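Local atomic coordinates of pectinesterase (Aspergillus niger, PDB entry 5C1E), a protein that hydrolyses the methyl esters of pectin, releasing methanol and leaving de-esterified galacturonosyl units, as a secreted, right-handed parallel beta-helix enzyme. Residues L11-D16 with A36-A41; Q134-Q139 with M155-V160; D175-G180 with N204-S209. One frame throughout, in Å; residues are numbered along the deposited sequence.

All three contacts join parallel neighbouring strands of the beta-helix, and they follow one another along the chain. Contact 1 is the helix-linked pair at the N-terminal end, setting outermost strand 11-13 of the ten-strand sheet against strand 36-40. Contacts 2 and 3 each join successive coils in a different, eight-strand sheet, where the order 134-136, 155-158, 175-178, 204-207 puts them side by side, their centres about 9 Å apart. There they touch directly, since strands 155-158 and 175-178 are neighbours. Contact 1 is remote, its centre about 26 Å from that of contact 2 and about 31 Å from that of contact 3. Contact 2 runs up to the predicted active-site residue Asp161, whereas contact 1 lies far from it.

Contact 1 of 3, residues L11-D16 with A36-A41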
loop_
_atom_site.group_PDB
_atom_site.type_symbol
_atom_site.label_atom_id
_atom_site.label_comp_id
_atom_site.label_asym_id
_atom_site.label_seq_id
_atom_site.Cartn_x
_atom_site.Cartn_y
_atom_site.Cartn_z
ATOM N N LEU A 11 -23.879 -3.836 3.704
ATOM C CA LEU A 11 -24.535 -3.654 2.409
ATOM C C LEU A 11 -23.892 -4.641 1.423
ATOM O O LEU A 11 -22.715 -4.974 1.567
ATOM C CB LEU A 11 -24.335 -2.230 1.895
ATOM C CG LEU A 11 -25.079 -1.056 2.546
ATOM C CD1 LEU A 11 -24.771 -0.924 4.018
ATOM C CD2 LEU A 11 -24.735 0.237 1.826
ATOM N N THR A 12 -24.647 -5.096 0.426
ATOM C CA THR A 12 -24.113 -6.088 -0.516
ATOM C C THR A 12 -24.006 -5.535 -1.924
ATOM O O THR A 12 -24.954 -4.949 -2.426
ATOM C CB THR A 12 -24.974 -7.335 -0.603
ATOM O OG1 THR A 12 -26.316 -6.961 -0.947
ATOM C CG2 THR A 12 -24.964 -8.097 0.726
ATOM N N VAL A 13 -22.863 -5.782 -2.556
ATOM C CA VAL A 13 -22.616 -5.414 -3.937
ATOM C C VAL A 13 -22.349 -6.686 -4.718
ATOM O O VAL A 13 -21.614 -7.546 -4.248
ATOM C CB VAL A 13 -21.372 -4.522 -4.077
ATOM C CG1 VAL A 13 -21.060 -4.270 -5.545
ATOM C CG2 VAL A 13 -21.569 -3.192 -3.340
ATOM N N GLY A 14 -22.937 -6.797 -5.905
ATOM C CA GLY A 14 -22.625 -7.889 -6.817
ATOM C C GLY A 14 -23.765 -8.151 -7.757
ATOM O O GLY A 14 -24.825 -7.532 -7.652
ATOM N N SER A 15 -23.562 -9.089 -8.661
ATOM C CA SER A 15 -24.588 -9.451 -9.626
ATOM C C SER A 15 -25.912 -9.808 -8.946
ATOM O O SER A 15 -26.982 -9.497 -9.448
ATOM C CB SER A 15 -24.097 -10.618 -10.502
ATOM O OG SER A 15 -25.073 -10.933 -11.496
ATOM N N ASP A 16 -25.847 -10.457 -7.796
ATOM C CA ASP A 16 -27.058 -10.828 -7.076
ATOM C C ASP A 16 -27.188 -10.146 -5.736
ATOM O O ASP A 16 -27.886 -10.644 -4.864
ATOM C CB ASP A 16 -27.101 -12.341 -6.918
ATOM C CG ASP A 16 -26.996 -13.030 -8.238
ATOM O OD1 ASP A 16 -27.713 -12.563 -9.159
ATOM O OD2 ASP A 16 -26.219 -14.012 -8.366
ATOM N N ALA A 36 -20.218 1.460 9.398
ATOM C CA ALA A 36 -20.881 0.814 8.283
ATOM C C ALA A 36 -19.923 -0.150 7.612
ATOM O O ALA A 36 -18.712 -0.058 7.776
ATOM C CB ALA A 36 -21.350 1.858 7.289
ATOM N N CYS A 37 -20.485 -1.077 6.856
ATOM C CA CYS A 37 -19.678 -1.984 6.078
ATOM C C CYS A 37 -20.379 -2.396 4.806
ATOM O O CYS A 37 -21.613 -2.351 4.692
ATOM C CB CYS A 37 -19.245 -3.199 6.901
ATOM S SG CYS A 37 -20.574 -4.176 7.603
ATOM N N ILE A 38 -19.547 -2.750 3.835
ATOM C CA ILE A 38 -19.986 -3.145 2.515
ATOM C C ILE A 38 -19.245 -4.447 2.190
ATOM O O ILE A 38 -18.023 -4.559 2.416
ATOM C CB ILE A 38 -19.672 -2.068 1.447
ATOM C CG1 ILE A 38 -20.421 -0.767 1.747
ATOM C CG2 ILE A 38 -20.057 -2.559 0.056
ATOM C CD1 ILE A 38 -20.018 0.420 0.885
ATOM N N TYR A 39 -20.011 -5.422 1.707
ATOM C CA TYR A 39 -19.486 -6.680 1.189
ATOM C C TYR A 39 -19.600 -6.669 -0.323
ATOM O O TYR A 39 -20.692 -6.458 -0.866
ATOM C CB TYR A 39 -20.270 -7.864 1.754
ATOM C CG TYR A 39 -20.013 -9.200 1.068
ATOM C CD1 TYR A 39 -18.855 -9.938 1.319
ATOM C CD2 TYR A 39 -20.949 -9.750 0.199
ATOM C CE1 TYR A 39 -18.625 -11.161 0.688
ATOM C CE2 TYR A 39 -20.727 -10.979 -0.419
ATOM C CZ TYR A 39 -19.569 -11.684 -0.164
ATOM O OH TYR A 39 -19.344 -12.909 -0.798
ATOM N N VAL A 40 -18.476 -6.920 -0.990
ATOM C CA VAL A 40 -18.424 -6.961 -2.443
ATOM C C VAL A 40 -18.212 -8.394 -2.901
ATOM O O VAL A 40 -17.229 -9.056 -2.514
ATOM C CB VAL A 40 -17.312 -6.049 -3.000
ATOM C CG1 VAL A 40 -17.406 -5.916 -4.524
ATOM C CG2 VAL A 40 -17.396 -4.672 -2.364
ATOM N N ALA A 41 -19.161 -8.882 -3.697
ATOM C CA ALA A 41 -19.058 -10.190 -4.281
ATOM C C ALA A 41 -18.142 -10.146 -5.488
ATOM O O ALA A 41 -17.808 -9.082 -6.024
ATOM C CB ALA A 41 -20.423 -10.714 -4.670
#
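A beta-alpha-beta unit at the N-terminal end of the parallel beta-helix, strand 11-13, helix 22-29 and strand 36-40, closes here, with Leu11 to Val13 pairing in parallel with Ile38 to Val40 at the edge of the ten-strand sheet. Four backbone hydrogen bonds join the segments. Leu11 N donates to Cys37 O, and Tyr39 N returns a nearly straight bond of 2.7 Å to Leu11 O. Val13 N then meets Tyr39 O, and Ala41 N reaches Val13 O at 2.8 Å, just past the end of strand 36-40.

Leu11, Val13, Ile38 and Val40 share one face. Helix 22-29 covers the first three through Leu29, Ala25 and Leu26, while Val40 meets Leu59 and Tyr45. Val13 divides its methyls: CG1, anti to the backbone N (chi1 174°), lies 4.1 Å from Val40 CG1 of a similarly directed side chain, while CG2 meets Ile38 CG2 at 3.8 Å. Leu11 CD1 lies 3.5 Å from Cys37 O, and its CB rests near Ile38 CG1. On the other face Thr12 CG2 comes obliquely to the Tyr39 ring, 4.4 Å from CD2; Thr12 OG1 is hydrogen-bonded to Thr18 N. At Gly14 (phi 155°, psi 177°) a CB would jam against the carbonyl O of Val13 and point at Ala41 CB, so its bare CA can lie 4.2 Å from that methyl.

The disulfide between Cys37 and Cys10 adds a covalent tie beside the first backbone bond. Main-chain hydrogen bonding, an aliphatic face and this crosslink thus together fasten the edge strand to the coil that follows.

Contact 2 of 3, residues Q134-Q139 with M155-V160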
loop_
_atom_site.group_PDB
_atom_site.type_symbol
_atom_site.label_atom_id
_atom_site.label_comp_id
_atom_site.label_asym_id
_atom_site.label_seq_id
_atom_site.Cartn_x
_atom_site.Cartn_y
_atom_site.Cartn_z
ATOM N N GLN A 134 -4.613 -6.508 -2.843
ATOM C CA GLN A 134 -3.591 -6.296 -3.861
ATOM C C GLN A 134 -3.670 -4.894 -4.421
ATOM O O GLN A 134 -4.767 -4.360 -4.648
ATOM C CB GLN A 134 -3.725 -7.297 -5.006
ATOM C CG GLN A 134 -3.755 -8.758 -4.570
ATOM C CD GLN A 134 -3.716 -9.714 -5.751
ATOM O OE1 GLN A 134 -2.900 -9.528 -6.672
ATOM N NE2 GLN A 134 -4.569 -10.769 -5.731
ATOM N N PHE A 135 -2.499 -4.325 -4.698
ATOM C CA PHE A 135 -2.405 -3.031 -5.320
ATOM C C PHE A 135 -1.420 -3.146 -6.463
ATOM O O PHE A 135 -0.250 -3.477 -6.246
ATOM C CB PHE A 135 -1.953 -1.965 -4.314
ATOM C CG PHE A 135 -2.701 -2.000 -3.030
ATOM C CD1 PHE A 135 -3.866 -1.267 -2.888
ATOM C CD2 PHE A 135 -2.244 -2.744 -1.963
ATOM C CE1 PHE A 135 -4.575 -1.294 -1.705
ATOM C CE2 PHE A 135 -2.944 -2.761 -0.772
ATOM C CZ PHE A 135 -4.113 -2.040 -0.652
ATOM N N SER A 136 -1.893 -2.857 -7.674
ATOM C CA SER A 136 -1.116 -3.087 -8.889
ATOM C C SER A 136 -1.041 -1.869 -9.803
ATOM O O SER A 136 -2.048 -1.200 -10.066
ATOM C CB SER A 136 -1.704 -4.271 -9.657
ATOM O OG SER A 136 -1.585 -5.463 -8.902
ATOM N N GLY A 137 0.177 -1.585 -10.258
ATOM C CA GLY A 137 0.442 -0.531 -11.240
ATOM C C GLY A 137 1.862 -0.665 -11.736
ATOM O O GLY A 137 2.412 -1.769 -11.721
ATOM N N TYR A 138 2.447 0.440 -12.215
ATOM C CA TYR A 138 3.836 0.448 -12.660
ATOM C C TYR A 138 4.556 1.604 -11.960
ATOM O O TYR A 138 5.403 1.381 -11.074
ATOM C CB TYR A 138 3.936 0.551 -14.191
ATOM C CG TYR A 138 5.329 0.277 -14.663
ATOM C CD1 TYR A 138 5.754 -1.034 -14.914
ATOM C CD2 TYR A 138 6.249 1.311 -14.810
ATOM C CE1 TYR A 138 7.050 -1.290 -15.316
ATOM C CE2 TYR A 138 7.550 1.062 -15.220
ATOM C CZ TYR A 138 7.941 -0.256 -15.464
ATOM O OH TYR A 138 9.237 -0.530 -15.855
ATOM N N GLN A 139 4.220 2.830 -12.359
ATOM C CA GLN A 139 4.752 4.013 -11.727
ATOM C C GLN A 139 3.746 4.612 -10.740
ATOM O O GLN A 139 2.606 4.915 -11.119
ATOM C CB GLN A 139 5.132 5.064 -12.784
ATOM C CG GLN A 139 5.823 6.274 -12.197
ATOM C CD GLN A 139 6.454 7.154 -13.265
ATOM O OE1 GLN A 139 6.209 6.988 -14.463
ATOM N NE2 GLN A 139 7.290 8.077 -12.834
ATOM N N MET A 155 -0.270 -7.545 -1.313
ATOM C CA MET A 155 0.642 -7.636 -2.429
ATOM C C MET A 155 0.677 -6.254 -3.046
ATOM O O MET A 155 -0.370 -5.744 -3.471
ATOM C CB MET A 155 0.128 -8.678 -3.419
ATOM C CG MET A 155 1.126 -9.163 -4.460
ATOM S SD MET A 155 1.609 -7.954 -5.702
ATOM C CE MET A 155 0.034 -7.544 -6.476
ATOM N N ILE A 156 1.863 -5.639 -3.076
ATOM C CA ILE A 156 2.044 -4.310 -3.685
ATOM C C ILE A 156 3.004 -4.458 -4.859
ATOM O O ILE A 156 4.173 -4.834 -4.673
ATOM C CB ILE A 156 2.571 -3.250 -2.687
ATOM C CG1 ILE A 156 1.642 -3.142 -1.491
ATOM C CG2 ILE A 156 2.602 -1.863 -3.336
ATOM C CD1 ILE A 156 2.141 -3.872 -0.284
ATOM N N GLU A 157 2.505 -4.131 -6.052
ATOM C CA GLU A 157 3.271 -4.330 -7.284
ATOM C C GLU A 157 3.463 -3.056 -8.074
ATOM O O GLU A 157 2.522 -2.268 -8.269
ATOM C CB GLU A 157 2.594 -5.369 -8.177
ATOM C CG GLU A 157 3.430 -5.751 -9.388
ATOM C CD GLU A 157 2.936 -6.977 -10.141
ATOM O OE1 GLU A 157 3.641 -7.398 -11.077
ATOM O OE2 GLU A 157 1.861 -7.512 -9.830
ATOM N N GLY A 158 4.687 -2.896 -8.577
ATOM C CA GLY A 158 5.050 -1.798 -9.442
ATOM C C GLY A 158 6.537 -1.800 -9.726
ATOM O O GLY A 158 7.244 -2.782 -9.455
ATOM N N ALA A 159 7.015 -0.696 -10.280
ATOM C CA ALA A 159 8.398 -0.567 -10.680
ATOM C C ALA A 159 9.059 0.715 -10.190
ATOM O O ALA A 159 10.195 0.683 -9.723
ATOM C CB ALA A 159 8.490 -0.627 -12.193
ATOM N N VAL A 160 8.358 1.837 -10.349
ATOM C CA VAL A 160 8.910 3.146 -10.126
ATOM C C VAL A 160 8.154 3.906 -9.043
ATOM O O VAL A 160 6.981 4.263 -9.219
ATOM C CB VAL A 160 8.902 3.946 -11.441
ATOM C CG1 VAL A 160 9.432 5.360 -11.214
ATOM C CG2 VAL A 160 9.740 3.211 -12.468
#
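Neighbouring coils of the parallel beta-helix stack here, Gln134 to Ser136 pairing in register with Met155 to Glu157. Met155 folds its end over toward Gln134: the bend at chi3 (-60°) sets the CE methyl into the concave side of the glutamine chain, 4.0 Å from Gln134 CB and 3.5 Å from Gln134 OE1. The two side chains cross at a slant. On the opposite face Phe135 and Ile156 run abreast, with CD2 of the ring 3.9 Å from Ile156 CG1; Leu142 touches both.

Phe135 N and O hydrogen-bond to Met155 O and Glu157 N, and Gly137 N makes a longer bond to Glu157 O. Beyond the strands, Gln139 lies alongside Val160, its NE2 3.8 Å from Val160 CG1. This end leads to Asp161, the predicted active-site residue.

Tyr138 O grips two successive amides, accepting from Ala159 N at 2.7 Å and from Val160 N at 3.1 Å. The same residue folds its ring over Ala159: the CB methyl stands above one face, 17° off the ring normal in a CH-pi contact, and lies 3.3 Å from Tyr138 CZ.

Contact 3 of 3, residues D175-G180 with N204-S209; sequences DIVSNG and NIKAAS
Ile176 and Ser178 carry the polar core of the pairing, their backbone N and O atoms all being used in four hydrogen bonds to segment 204-209. Ile176 N donates to Asn204 O at 2.8 Å and Ile176 O accepts from Lys206 N; Ser178 N then meets Lys206 O, and Ser178 O takes Ala208 N, which stands above the carbonyl plane. This is the parallel pairing of successive beta-helix coils.

At the start of the strands, Asp175 slants across Asn204. Asp175 OD1 approaches the aliphatic part of Asn204, 3.2 Å from CB, while OD2 is hydrogen-bonded to Tyr69 OH. Lys206 extends as far as CE, and a bend at chi4 (86°) then brings NZ to 3.7 Å from Val177 CG2. That amine is 4.5 Å from Asp175 OD2, too far for a salt bridge, although the opposite charges probably attract. Lysine and valine leave their strands in the same direction as neighbours on this face.

The other valine methyl turns toward the far end, where Val177 CG1 packs 3.5 Å from Ala208 CA and also touches Ala208 CB. On the reverse face Ile176 and Ile205 are stacked in matching orientation, with Ile176 CB 4.1 Å from Ile205 CG1.

Strand 182-187 packs against these isoleucines through Ile184, which also touches Ser178. Within the eight-strand sheet, strand 175-178 is hydrogen-bonded on its other edge to strand 155-158, and strand 204-207 is followed by the outermost strand, 235-236, whose Val235 and Leu236 touch Asn204 and Ile205.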
loop_
_atom_site.group_PDB
_atom_site.type_symbol
_atom_site.label_atom_id
_atom_site.label_comp_id
_atom_site.label_asym_id
_atom_site.label_seq_id
_atom_site.Cartn_x
_atom_site.Cartn_y
_atom_site.Cartn_z
ATOM N N ASP A 175 3.885 -9.097 0.296
ATOM C CA ASP A 175 4.715 -9.383 -0.857
ATOM C C ASP A 175 4.836 -8.093 -1.633
ATOM O O ASP A 175 3.837 -7.516 -2.052
ATOM C CB ASP A 175 4.116 -10.506 -1.718
ATOM C CG ASP A 175 4.283 -11.892 -1.086
ATOM O OD1 ASP A 175 5.250 -12.123 -0.331
ATOM O OD2 ASP A 175 3.432 -12.755 -1.345
ATOM N N ILE A 176 6.072 -7.629 -1.794
ATOM C CA ILE A 176 6.358 -6.406 -2.499
ATOM C C ILE A 176 7.067 -6.832 -3.780
ATOM O O ILE A 176 8.175 -7.386 -3.739
ATOM C CB ILE A 176 7.177 -5.458 -1.611
ATOM C CG1 ILE A 176 6.326 -5.015 -0.422
ATOM C CG2 ILE A 176 7.713 -4.279 -2.405
ATOM C CD1 ILE A 176 7.089 -4.319 0.682
ATOM N N VAL A 177 6.392 -6.603 -4.904
ATOM C CA VAL A 177 6.702 -7.257 -6.174
ATOM C C VAL A 177 7.058 -6.224 -7.235
ATOM O O VAL A 177 6.207 -5.449 -7.644
ATOM C CB VAL A 177 5.506 -8.095 -6.658
ATOM C CG1 VAL A 177 5.854 -8.863 -7.934
ATOM C CG2 VAL A 177 5.046 -9.058 -5.557
ATOM N N SER A 178 8.311 -6.212 -7.684
ATOM C CA SER A 178 8.738 -5.282 -8.733
ATOM C C SER A 178 8.502 -5.865 -10.129
ATOM O O SER A 178 8.950 -6.990 -10.423
ATOM C CB SER A 178 10.231 -4.910 -8.590
ATOM O OG SER A 178 10.459 -3.948 -7.575
ATOM N N ASN A 179 7.829 -5.098 -10.996
ATOM C CA ASN A 179 7.584 -5.509 -12.394
ATOM C C ASN A 179 8.388 -4.690 -13.411
ATOM O O ASN A 179 8.093 -4.708 -14.617
ATOM C CB ASN A 179 6.088 -5.485 -12.750
ATOM C CG ASN A 179 5.446 -4.138 -12.520
ATOM O OD1 ASN A 179 6.124 -3.176 -12.172
ATOM N ND2 ASN A 179 4.137 -4.063 -12.708
ATOM N N GLY A 180 9.401 -3.987 -12.920
ATOM C CA GLY A 180 10.275 -3.158 -13.748
ATOM C C GLY A 180 11.381 -2.576 -12.886
ATOM O O GLY A 180 11.326 -2.665 -11.661
ATOM N N ASN A 204 8.344 -9.819 1.915
ATOM C CA ASN A 204 9.070 -10.524 0.890
ATOM C C ASN A 204 9.165 -9.643 -0.346
ATOM O O ASN A 204 8.145 -9.296 -0.954
ATOM C CB ASN A 204 8.353 -11.812 0.539
ATOM C CG ASN A 204 9.148 -12.656 -0.419
ATOM O OD1 ASN A 204 10.366 -12.820 -0.255
ATOM N ND2 ASN A 204 8.479 -13.200 -1.423
ATOM N N ILE A 205 10.388 -9.264 -0.696
ATOM C CA ILE A 205 10.637 -8.376 -1.842
ATOM C C ILE A 205 11.174 -9.253 -2.994
ATOM O O ILE A 205 12.181 -9.930 -2.832
ATOM C CB ILE A 205 11.662 -7.269 -1.478
ATOM C CG1 ILE A 205 11.065 -6.190 -0.560
ATOM C CG2 ILE A 205 12.138 -6.549 -2.731
ATOM C CD1 ILE A 205 10.514 -6.679 0.755
ATOM N N LYS A 206 10.506 -9.238 -4.137
ATOM C CA LYS A 206 10.894 -10.107 -5.255
ATOM C C LYS A 206 10.421 -9.548 -6.597
ATOM O O LYS A 206 9.580 -8.656 -6.640
ATOM C CB LYS A 206 10.312 -11.513 -5.052
ATOM C CG LYS A 206 8.795 -11.522 -4.883
ATOM C CD LYS A 206 8.236 -12.940 -4.893
ATOM C CE LYS A 206 6.880 -13.030 -4.210
ATOM N NZ LYS A 206 5.769 -12.714 -5.141
ATOM N N ALA A 207 10.979 -10.082 -7.681
ATOM C CA ALA A 207 10.529 -9.755 -9.033
ATOM C C ALA A 207 9.176 -10.387 -9.345
ATOM O O ALA A 207 8.821 -11.446 -8.813
ATOM C CB ALA A 207 11.548 -10.234 -10.060
ATOM N N ALA A 208 8.420 -9.727 -10.219
ATOM C CA ALA A 208 7.224 -10.316 -10.804
ATOM C C ALA A 208 7.651 -11.520 -11.633
ATOM O O ALA A 208 8.781 -11.568 -12.133
ATOM C CB ALA A 208 6.507 -9.308 -11.684
ATOM N N SER A 209 6.771 -12.505 -11.779
ATOM C CA SER A 209 7.139 -13.679 -12.545
ATOM C C SER A 209 7.375 -13.253 -14.002
ATOM O O SER A 209 6.720 -12.356 -14.501
ATOM C CB SER A 209 6.079 -14.771 -12.424
ATOM O OG SER A 209 4.843 -14.306 -12.906
#